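Local coordinates for protein HcgC (Methanococcus maripaludis S2, PDB 5O4J) that catalyses the SAM-dependent C-methylation of a pyridinol precursor in biosynthesis of the iron-guanylylpyridinol cofactor of [Fe]-hydrogenase, at the interface of chains A and B. Sequence-based numbering; all coordinates share one arbitrary frame. Chains: chain A/B, HcgC.

The interface of chains A and B. Residues chain A 11, 200, 202, 204, 231; chain B 206-207, 209, 214.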
loop_
_atom_site.group_PDB
_atom_site.type_symbol
_atom_site.label_atom_id
_atom_site.label_comp_id
_atom_site.label_asym_id
_atom_site.label_seq_id
_atom_site.Cartn_x
_atom_site.Cartn_y
_atom_site.Cartn_z
ATOM N N THR A 11 6.588 18.478 16.769
ATOM C CA THR A 11 5.543 18.704 15.779
ATOM C C THR A 11 6.145 19.491 14.631
ATOM O O THR A 11 6.658 20.595 14.834
ATOM C CB THR A 11 4.359 19.464 16.372
ATOM O OG1 THR A 11 3.801 18.702 17.444
ATOM C CG2 THR A 11 3.298 19.720 15.290
ATOM N N TYR A 200 2.667 9.766 14.224
ATOM C CA TYR A 200 1.555 9.784 13.282
ATOM C C TYR A 200 1.735 10.971 12.355
ATOM O O TYR A 200 2.522 11.881 12.631
ATOM C CB TYR A 200 0.196 9.820 13.997
ATOM C CG TYR A 200 -0.115 11.076 14.802
ATOM C CD1 TYR A 200 -0.642 12.208 14.190
ATOM C CD2 TYR A 200 0.091 11.113 16.167
ATOM C CE1 TYR A 200 -0.939 13.356 14.921
ATOM C CE2 TYR A 200 -0.199 12.258 16.911
ATOM C CZ TYR A 200 -0.717 13.368 16.279
ATOM O OH TYR A 200 -1.019 14.493 17.001
ATOM N N ILE A 202 -0.368 13.664 9.711
ATOM C CA ILE A 202 -1.657 14.297 9.446
ATOM C C ILE A 202 -1.632 14.889 8.042
ATOM O O ILE A 202 -0.855 15.827 7.799
ATOM C CB ILE A 202 -1.974 15.394 10.471
ATOM C CG1 ILE A 202 -2.111 14.811 11.877
ATOM C CG2 ILE A 202 -3.206 16.191 10.048
ATOM C CD1 ILE A 202 -3.324 13.926 12.081
ATOM N N ASN A 204 -3.343 17.589 5.989
ATOM C CA ASN A 204 -4.186 18.732 6.334
ATOM C C ASN A 204 -5.209 18.949 5.227
ATOM O O ASN A 204 -5.208 19.953 4.510
ATOM C CB ASN A 204 -3.334 19.956 6.582
ATOM C CG ASN A 204 -2.581 19.845 7.868
ATOM O OD1 ASN A 204 -3.172 19.534 8.901
ATOM N ND2 ASN A 204 -1.265 20.041 7.818
ATOM N N THR A 231 1.280 17.754 8.605
ATOM C CA THR A 231 1.802 17.959 9.949
ATOM C C THR A 231 2.199 16.607 10.530
ATOM O O THR A 231 1.441 15.637 10.430
ATOM C CB THR A 231 0.759 18.654 10.824
ATOM O OG1 THR A 231 0.439 19.921 10.242
ATOM C CG2 THR A 231 1.274 18.860 12.244
ATOM N N LYS B 206 -6.912 17.026 10.859
ATOM C CA LYS B 206 -6.080 18.183 11.136
ATOM C C LYS B 206 -5.290 17.836 12.386
ATOM O O LYS B 206 -5.437 16.748 12.948
ATOM C CB LYS B 206 -6.908 19.459 11.326
ATOM C CG LYS B 206 -7.871 19.397 12.511
ATOM C CD LYS B 206 -8.448 20.768 12.846
ATOM C CE LYS B 206 -7.418 21.641 13.557
ATOM N NZ LYS B 206 -7.850 23.063 13.653
ATOM N N TYR B 207 -4.426 18.754 12.801
ATOM C CA TYR B 207 -3.600 18.527 13.983
ATOM C C TYR B 207 -4.425 18.877 15.225
ATOM O O TYR B 207 -4.267 19.927 15.852
ATOM C CB TYR B 207 -2.310 19.329 13.874
ATOM C CG TYR B 207 -1.382 19.193 15.057
ATOM C CD1 TYR B 207 -0.972 17.948 15.514
ATOM C CD2 TYR B 207 -0.888 20.316 15.698
ATOM C CE1 TYR B 207 -0.095 17.833 16.600
ATOM C CE2 TYR B 207 -0.028 20.210 16.772
ATOM C CZ TYR B 207 0.361 18.970 17.223
ATOM O OH TYR B 207 1.221 18.882 18.304
ATOM N N GLU B 209 -4.381 17.652 18.100
ATOM C CA GLU B 209 -3.563 17.746 19.304
ATOM C C GLU B 209 -3.150 19.185 19.579
ATOM O O GLU B 209 -3.123 19.628 20.740
ATOM C CB GLU B 209 -2.356 16.831 19.128
ATOM C CG GLU B 209 -1.261 16.912 20.153
ATOM C CD GLU B 209 -0.066 16.074 19.727
ATOM O OE1 GLU B 209 -0.226 14.845 19.539
ATOM O OE2 GLU B 209 1.024 16.653 19.549
ATOM N N HIS B 214 -1.598 23.385 22.250
ATOM C CA HIS B 214 -0.993 24.655 21.876
ATOM C C HIS B 214 -1.992 25.796 21.995
ATOM O O HIS B 214 -1.700 26.813 22.629
ATOM C CB HIS B 214 -0.430 24.567 20.454
ATOM C CG HIS B 214 0.605 23.496 20.292
ATOM N ND1 HIS B 214 1.212 22.886 21.368
ATOM C CD2 HIS B 214 1.124 22.910 19.186
ATOM C CE1 HIS B 214 2.068 21.978 20.934
ATOM N NE2 HIS B 214 2.035 21.975 19.614
HETATM O O HOH W 1 -3.599 15.464 16.255
HETATM O O HOH W 2 3.358 15.990 18.306
HETATM O O HOH W 3 -3.587 21.021 11.203
#
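B:Tyr207 meets A:Thr11 tip to tip in one of the twin patches of the two-fold symmetric interface between copies of HcgC, a SAM-dependent methyltransferase of FeGP cofactor biosynthesis; this patch may belong to a biological dimer. The phenol presents both its hydroxyl and a ring face to the threonine. A:Thr11 OG1 donates a hydrogen bond to B:Tyr207 OH (2.7 Å), while the methyl CG2 sits over the ring, 3.9 Å from its centroid, in a CH-pi contact. With CG anti to the backbone N (chi1 179°), the tyrosine extends over A:Thr231, whose side chain crosses it at about a right angle; A:Thr231 CG2 lies under the same face, toward the CG end, 3.9 Å from B:Tyr207 CG, with B:Glu209 C over the other face.

The tyrosine hydroxyl donates in turn to B:Glu209 OE2 (2.6 Å), tilted 37° out of the carboxylate plane. The other carboxylate oxygen, OE1, accepts from A:Tyr200 OH (2.7 Å). Here the phenol ring and carboxylate stand almost perpendicular: OE1 lies at the ring's edge, yet the hydroxyl approaches it from above the carboxylate plane, 72° out of it and on the same face as B:Tyr207 OH. Both oxygens are thus gripped by phenols, one from each chain, which should limit rotation of the carboxylate.

Water 2 links A:Thr11 OG1 to B:Glu209 OE2, and water 1 joins A:Tyr200 OH to the backbone N of B:Glu209. A:Ile202 CG2 packs against B:Lys206 CA (3.7 Å). A:Asn204 ND2 donates in its amide plane to A:Thr231 OG1 (3.0 Å), orienting OD1 toward water 3, which also binds B:Tyr207 N.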